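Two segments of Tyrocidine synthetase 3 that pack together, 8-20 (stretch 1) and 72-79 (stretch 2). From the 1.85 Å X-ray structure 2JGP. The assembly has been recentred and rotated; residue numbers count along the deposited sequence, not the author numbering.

Stretch 1 8-20: RSVWEARLAQVWE
Stretch 2, residues 72-79: ELAAFIEE

How do the two segments lie against each other? Stretch 1 begins with R8 and S9 outside the helix, at phi/psi of -115/-2° and -148/167°, and is helical from V10 to E20; stretch 2 is helical from E72, continuing a helix that starts earlier. Phi and psi stay roughly near -60/-45° from V10 to E20 and from E72 to E78; E79 departs, at -98/1°. Their axes approach to 8.6 Å, with 125° between the N-to-C directions, so they run obliquely. The register is set by W11 CA and A74 CA, 5.1 Å apart, and no direct hydrogen bond crosses the contact.

What does the beginning of stretch 2 contribute? E72 points away, but L73 (chi1 t, chi2 p) points toward stretch 1. Its CD2 lies 3.8 Å from L15 CD2 and, one helical turn further along stretch 1, 4.2 Å from W19 CZ2, near the plane of the W19 ring at its edge. L15 is m, t; W19 has chi1 m and chi2 24°.

Why can the backbones come so near at A74? Its side chain is a lone methyl directed toward the partner, and three residues close around it. A74 CB is 3.8 Å from W11 CB, 3.6 Å from E12 CG and 3.9 Å from L15 CD1, while L15 CD1 reaches A74 N at 3.4 Å. E12 (m, t, chi3 -178°) offers its aliphatic part here; its carboxylate is held within stretch 1, where R8 NH2 forms a salt bridge to E12 OE1 at 2.8 Å and R8 N donates to E12 OE2 at 2.8 Å.

What does I77 find one turn beyond L73? A75 points away and F76 is out of reach, but I77 (m, t) points toward stretch 1 and lays a methyl on the indole of W11 (chi1 m, chi2 113°). I77 CG2 is 3.3 Å from W11 CE2, over the ring face, 16° off the normal of the five-membered ring: a CH-pi contact. I77 CD1 packs 3.9 Å from L15 CD1.

How does E78 meet the start of the helix in stretch 1? Its CA-to-CB bond points sideways, but the m, t side chain with chi3 -6° brings its end nearer, passing W11 CD1 at 3.9 Å from E78 CG. S9 (chi1 p) caps its helix, S9 OG accepting from E12 N at 3.2 Å. Two waters donate to E78 OE2, at 2.6 Å from water 1 and 2.4 Å from water 2; water 1 accepts from W11 N at 3.0 Å, and water 2 bonds S9 OG at 2.6 Å.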

ATOM      1  N   ARG A   8      11.483   2.337 -11.814  1.00 62.25           N
ATOM      2  CA  ARG A   8      11.477   1.509 -10.599  1.00 61.69           C
ATOM      3  C   ARG A   8      11.201   2.317  -9.333  1.00 61.99           C
ATOM      4  O   ARG A   8      11.143   1.765  -8.228  1.00 61.58           O
ATOM      5  CB  ARG A   8      12.827   0.815 -10.442  1.00 61.63           C
ATOM      6  CG  ARG A   8      13.233  -0.021 -11.636  1.00 61.14           C
ATOM      7  CD  ARG A   8      14.711  -0.263 -11.651  1.00 61.03           C
ATOM      8  NE  ARG A   8      15.469   0.958 -11.901  1.00 60.95           N
ATOM      9  CZ  ARG A   8      16.781   0.988 -12.117  1.00 59.80           C
ATOM     10  NH1 ARG A   8      17.492  -0.135 -12.112  1.00 57.78           N
ATOM     11  NH2 ARG A   8      17.389   2.146 -12.331  1.00 59.03           N
ATOM     12  N   SER A   9      11.058   3.627  -9.493  1.00 61.92           N
ATOM     13  CA  SER A   9      10.837   4.519  -8.370  1.00 61.93           C
ATOM     14  C   SER A   9       9.974   5.663  -8.829  1.00 62.00           C
ATOM     15  O   SER A   9       9.808   5.876 -10.028  1.00 61.65           O
ATOM     16  CB  SER A   9      12.159   5.076  -7.854  1.00 61.96           C
ATOM     17  OG  SER A   9      12.737   5.958  -8.798  1.00 61.86           O
ATOM     18  N   VAL A  10       9.464   6.431  -7.871  1.00 62.21           N
ATOM     19  CA  VAL A  10       8.622   7.580  -8.197  1.00 62.37           C
ATOM     20  C   VAL A  10       9.363   8.609  -9.062  1.00 62.09           C
ATOM     21  O   VAL A  10       8.796   9.112 -10.021  1.00 61.98           O
ATOM     22  CB  VAL A  10       8.013   8.230  -6.908  1.00 62.76           C
ATOM     23  CG1 VAL A  10       9.115   8.790  -6.002  1.00 63.73           C
ATOM     24  CG2 VAL A  10       7.016   9.307  -7.268  1.00 64.14           C
ATOM     25  N   TRP A  11      10.625   8.906  -8.753  1.00 61.65           N
ATOM     26  CA  TRP A  11      11.357   9.909  -9.531  1.00 61.62           C
ATOM     27  C   TRP A  11      11.754   9.394 -10.913  1.00 61.57           C
ATOM     28  O   TRP A  11      11.800  10.164 -11.854  1.00 61.16           O
ATOM     29  CB  TRP A  11      12.560  10.476  -8.759  1.00 61.79           C
ATOM     30  CG  TRP A  11      12.114  11.423  -7.692  1.00 61.62           C
ATOM     31  CD1 TRP A  11      12.209  11.242  -6.341  1.00 62.31           C
ATOM     32  CD2 TRP A  11      11.443  12.675  -7.883  1.00 62.04           C
ATOM     33  NE1 TRP A  11      11.658  12.316  -5.678  1.00 61.83           N
ATOM     34  CE2 TRP A  11      11.177  13.208  -6.600  1.00 62.17           C
ATOM     35  CE3 TRP A  11      11.042  13.402  -9.011  1.00 61.81           C
ATOM     36  CZ2 TRP A  11      10.544  14.432  -6.419  1.00 63.23           C
ATOM     37  CZ3 TRP A  11      10.413  14.618  -8.830  1.00 62.68           C
ATOM     38  CH2 TRP A  11      10.172  15.125  -7.542  1.00 62.84           C
ATOM     39  N   GLU A  12      12.022   8.095 -11.043  1.00 61.57           N
ATOM     40  CA  GLU A  12      12.262   7.518 -12.370  1.00 61.73           C
ATOM     41  C   GLU A  12      11.008   7.627 -13.239  1.00 61.68           C
ATOM     42  O   GLU A  12      11.091   7.983 -14.423  1.00 62.37           O
ATOM     43  CB  GLU A  12      12.742   6.071 -12.267  1.00 61.72           C
ATOM     44  CG  GLU A  12      14.198   5.956 -11.848  1.00 62.11           C
ATOM     45  CD  GLU A  12      14.722   4.540 -11.880  1.00 61.94           C
ATOM     46  OE1 GLU A  12      15.909   4.346 -11.518  1.00 62.06           O
ATOM     47  OE2 GLU A  12      13.967   3.619 -12.277  1.00 62.62           O
ATOM     48  N   ALA A  13       9.846   7.364 -12.639  1.00 61.19           N
ATOM     49  CA  ALA A  13       8.564   7.492 -13.340  1.00 61.03           C
ATOM     50  C   ALA A  13       8.286   8.940 -13.751  1.00 60.77           C
ATOM     51  O   ALA A  13       7.957   9.202 -14.899  1.00 60.72           O
ATOM     52  CB  ALA A  13       7.428   6.964 -12.472  1.00 61.25           C
ATOM     53  N   ARG A  14       8.438   9.873 -12.813  1.00 60.48           N
ATOM     54  CA  ARG A  14       8.178  11.285 -13.082  1.00 60.55           C
ATOM     55  C   ARG A  14       9.081  11.826 -14.187  1.00 60.46           C
ATOM     56  O   ARG A  14       8.621  12.476 -15.119  1.00 60.06           O
ATOM     57  CB  ARG A  14       8.361  12.116 -11.807  1.00 60.69           C
ATOM     58  CG  ARG A  14       7.261  11.898 -10.787  1.00 60.03           C
ATOM     59  CD  ARG A  14       7.571  12.553  -9.461  1.00 60.78           C
ATOM     60  NE  ARG A  14       6.412  12.469  -8.576  1.00 61.24           N
ATOM     61  CZ  ARG A  14       6.463  12.560  -7.250  1.00 61.84           C
ATOM     62  NH1 ARG A  14       7.614  12.760  -6.621  1.00 62.69           N
ATOM     63  NH2 ARG A  14       5.348  12.449  -6.546  1.00 62.18           N
ATOM     64  N   LEU A  15      10.372  11.539 -14.075  1.00 61.00           N
ATOM     65  CA  LEU A  15      11.343  11.999 -15.056  1.00 61.53           C
ATOM     66  C   LEU A  15      11.090  11.413 -16.434  1.00 61.91           C
ATOM     67  O   LEU A  15      11.111  12.142 -17.428  1.00 62.87           O
ATOM     68  CB  LEU A  15      12.767  11.648 -14.614  1.00 61.61           C
ATOM     69  CG  LEU A  15      13.374  12.577 -13.563  1.00 62.93           C
ATOM     70  CD1 LEU A  15      14.589  11.915 -12.885  1.00 63.01           C
ATOM     71  CD2 LEU A  15      13.764  13.915 -14.195  1.00 63.02           C
ATOM     72  N   ALA A  16      10.856  10.105 -16.490  1.00 62.13           N
ATOM     73  CA  ALA A  16      10.658   9.407 -17.757  1.00 62.25           C
ATOM     74  C   ALA A  16       9.492  10.008 -18.518  1.00 62.51           C
ATOM     75  O   ALA A  16       9.575  10.197 -19.721  1.00 62.48           O
ATOM     76  CB  ALA A  16      10.426   7.927 -17.516  1.00 61.85           C
ATOM     77  N   GLN A  17       8.410  10.295 -17.793  1.00 62.85           N
ATOM     78  CA  GLN A  17       7.217  10.943 -18.348  1.00 63.73           C
ATOM     79  C   GLN A  17       7.544  12.307 -18.958  1.00 63.29           C
ATOM     80  O   GLN A  17       7.119  12.612 -20.072  1.00 63.55           O
ATOM     81  CB  GLN A  17       6.151  11.063 -17.248  1.00 64.43           C
ATOM     82  CG  GLN A  17       5.108  12.180 -17.396  1.00 67.41           C
ATOM     83  CD  GLN A  17       5.349  13.377 -16.454  1.00 70.20           C
ATOM     84  OE1 GLN A  17       5.837  13.244 -15.301  1.00 68.57           O
ATOM     85  NE2 GLN A  17       4.992  14.549 -16.937  1.00 71.43           N
ATOM     86  N   VAL A  18       8.294  13.121 -18.224  1.00 62.50           N
ATOM     87  CA  VAL A  18       8.719  14.424 -18.714  1.00 62.45           C
ATOM     88  C   VAL A  18       9.620  14.317 -19.956  1.00 62.29           C
ATOM     89  O   VAL A  18       9.431  15.060 -20.915  1.00 62.39           O
ATOM     90  CB  VAL A  18       9.403  15.256 -17.605  1.00 62.10           C
ATOM     91  CG1 VAL A  18      10.090  16.476 -18.194  1.00 62.69           C
ATOM     92  CG2 VAL A  18       8.361  15.688 -16.555  1.00 62.48           C
ATOM     93  N   TRP A  19      10.576  13.388 -19.951  1.00 62.36           N
ATOM     94  CA  TRP A  19      11.460  13.213 -21.111  1.00 62.56           C
ATOM     95  C   TRP A  19      10.677  12.818 -22.362  1.00 62.39           C
ATOM     96  O   TRP A  19      10.953  13.311 -23.451  1.00 62.10           O
ATOM     97  CB  TRP A  19      12.516  12.144 -20.850  1.00 62.96           C
ATOM     98  CG  TRP A  19      13.624  12.551 -19.929  1.00 63.49           C
ATOM     99  CD1 TRP A  19      13.590  13.525 -18.966  1.00 63.84           C
ATOM    100  CD2 TRP A  19      14.924  11.950 -19.845  1.00 63.87           C
ATOM    101  NE1 TRP A  19      14.789  13.574 -18.306  1.00 65.01           N
ATOM    102  CE2 TRP A  19      15.628  12.621 -18.825  1.00 64.57           C
ATOM    103  CE3 TRP A  19      15.562  10.916 -20.540  1.00 64.06           C
ATOM    104  CZ2 TRP A  19      16.941  12.289 -18.475  1.00 64.31           C
ATOM    105  CZ3 TRP A  19      16.868  10.586 -20.192  1.00 63.99           C
ATOM    106  CH2 TRP A  19      17.540  11.273 -19.168  1.00 64.03           C
ATOM    107  N   GLU A  20       9.720  11.909 -22.199  1.00 62.51           N
ATOM    108  CA  GLU A  20       8.874  11.474 -23.314  1.00 62.71           C
ATOM    109  C   GLU A  20       8.129  12.650 -23.943  1.00 62.82           C
ATOM    110  O   GLU A  20       8.078  12.776 -25.164  1.00 62.68           O
ATOM    111  CB  GLU A  20       7.880  10.412 -22.848  1.00 63.04           C
ATOM    112  CG  GLU A  20       8.533   9.080 -22.523  1.00 63.33           C
ATOM    113  CD  GLU A  20       7.628   8.141 -21.742  1.00 66.02           C
ATOM    114  OE1 GLU A  20       8.015   6.966 -21.571  1.00 64.22           O
ATOM    115  OE2 GLU A  20       6.535   8.570 -21.309  1.00 66.58           O
ATOM    116  N   GLU A  72      20.358   7.917 -12.937  1.00 60.58           N
ATOM    117  CA  GLU A  72      21.291   8.806 -12.247  1.00 60.87           C
ATOM    118  C   GLU A  72      20.607  10.075 -11.764  1.00 61.11           C
ATOM    119  O   GLU A  72      20.865  10.537 -10.652  1.00 60.75           O
ATOM    120  CB  GLU A  72      22.442   9.197 -13.156  1.00 61.04           C
ATOM    121  CG  GLU A  72      23.391   8.075 -13.493  1.00 62.28           C
ATOM    122  CD  GLU A  72      24.411   8.511 -14.522  1.00 64.45           C
ATOM    123  OE1 GLU A  72      25.561   8.747 -14.129  1.00 66.67           O
ATOM    124  OE2 GLU A  72      24.049   8.654 -15.712  1.00 65.71           O
ATOM    125  N   LEU A  73      19.762  10.647 -12.616  1.00 61.21           N
ATOM    126  CA  LEU A  73      19.100  11.915 -12.309  1.00 61.98           C
ATOM    127  C   LEU A  73      18.039  11.723 -11.232  1.00 62.18           C
ATOM    128  O   LEU A  73      17.888  12.567 -10.353  1.00 62.36           O
ATOM    129  CB  LEU A  73      18.490  12.513 -13.579  1.00 62.37           C
ATOM    130  CG  LEU A  73      18.024  13.975 -13.541  1.00 63.25           C
ATOM    131  CD1 LEU A  73      19.166  14.920 -13.184  1.00 62.94           C
ATOM    132  CD2 LEU A  73      17.438  14.351 -14.887  1.00 64.05           C
ATOM    133  N   ALA A  74      17.313  10.608 -11.288  1.00 62.07           N
ATOM    134  CA  ALA A  74      16.375  10.251 -10.211  1.00 62.38           C
ATOM    135  C   ALA A  74      17.083  10.087  -8.867  1.00 62.41           C
ATOM    136  O   ALA A  74      16.601  10.576  -7.846  1.00 62.47           O
ATOM    137  CB  ALA A  74      15.612   8.978 -10.559  1.00 62.45           C
ATOM    138  N   ALA A  75      18.224   9.398  -8.872  1.00 62.69           N
ATOM    139  CA  ALA A  75      19.041   9.249  -7.666  1.00 62.65           C
ATOM    140  C   ALA A  75      19.465  10.612  -7.103  1.00 62.72           C
ATOM    141  O   ALA A  75      19.416  10.835  -5.889  1.00 62.98           O
ATOM    142  CB  ALA A  75      20.273   8.388  -7.953  1.00 62.72           C
ATOM    143  N   PHE A  76      19.885  11.518  -7.981  1.00 62.99           N
ATOM    144  CA  PHE A  76      20.246  12.870  -7.557  1.00 62.91           C
ATOM    145  C   PHE A  76      19.077  13.558  -6.840  1.00 63.09           C
ATOM    146  O   PHE A  76      19.261  14.148  -5.771  1.00 62.93           O
ATOM    147  CB  PHE A  76      20.693  13.714  -8.753  1.00 62.80           C
ATOM    148  CG  PHE A  76      20.803  15.183  -8.446  1.00 62.81           C
ATOM    149  CD1 PHE A  76      21.966  15.702  -7.908  1.00 62.28           C
ATOM    150  CD2 PHE A  76      19.733  16.043  -8.687  1.00 62.11           C
ATOM    151  CE1 PHE A  76      22.070  17.050  -7.624  1.00 62.70           C
ATOM    152  CE2 PHE A  76      19.830  17.397  -8.398  1.00 62.81           C
ATOM    153  CZ  PHE A  76      20.999  17.900  -7.873  1.00 62.46           C
ATOM    154  N   ILE A  77      17.883  13.478  -7.422  1.00 63.27           N
ATOM    155  CA  ILE A  77      16.697  14.108  -6.818  1.00 63.90           C
ATOM    156  C   ILE A  77      16.386  13.488  -5.459  1.00 64.52           C
ATOM    157  O   ILE A  77      16.050  14.200  -4.509  1.00 64.43           O
ATOM    158  CB  ILE A  77      15.445  13.989  -7.709  1.00 63.98           C
ATOM    159  CG1 ILE A  77      15.642  14.723  -9.037  1.00 63.55           C
ATOM    160  CG2 ILE A  77      14.212  14.566  -6.986  1.00 63.84           C
ATOM    161  CD1 ILE A  77      14.492  14.507 -10.011  1.00 63.91           C
ATOM    162  N   GLU A  78      16.509  12.166  -5.368  1.00 65.26           N
ATOM    163  CA  GLU A  78      16.285  11.447  -4.102  1.00 66.00           C
ATOM    164  C   GLU A  78      17.238  11.870  -2.989  1.00 66.31           C
ATOM    165  O   GLU A  78      16.880  11.840  -1.811  1.00 66.31           O
ATOM    166  CB  GLU A  78      16.440   9.941  -4.313  1.00 66.18           C
ATOM    167  CG  GLU A  78      15.298   9.302  -5.057  1.00 67.55           C
ATOM    168  CD  GLU A  78      15.633   7.929  -5.614  1.00 68.96           C
ATOM    169  OE1 GLU A  78      16.802   7.493  -5.526  1.00 70.31           O
ATOM    170  OE2 GLU A  78      14.718   7.282  -6.159  1.00 70.69           O
ATOM    171  N   GLU A  79      18.457  12.240  -3.364  1.00 66.53           N
ATOM    172  CA  GLU A  79      19.512  12.527  -2.399  1.00 67.09           C
ATOM    173  C   GLU A  79      19.679  14.021  -2.125  1.00 67.14           C
ATOM    174  O   GLU A  79      20.535  14.408  -1.325  1.00 67.10           O
ATOM    175  CB  GLU A  79      20.830  11.915  -2.893  1.00 67.49           C
ATOM    176  CG  GLU A  79      20.791  10.388  -2.900  1.00 69.09           C
ATOM    177  CD  GLU A  79      21.851   9.749  -3.779  1.00 71.71           C
ATOM    178  OE1 GLU A  79      21.596   8.626  -4.272  1.00 73.90           O
ATOM    179  OE2 GLU A  79      22.925  10.356  -3.979  1.00 73.07           O
TER
HETATM  180  O   HOH W   1      12.195   8.039  -6.314  1.00 36.16           O
HETATM  181  O   HOH W   2      15.231   6.209  -8.295  1.00 47.38           O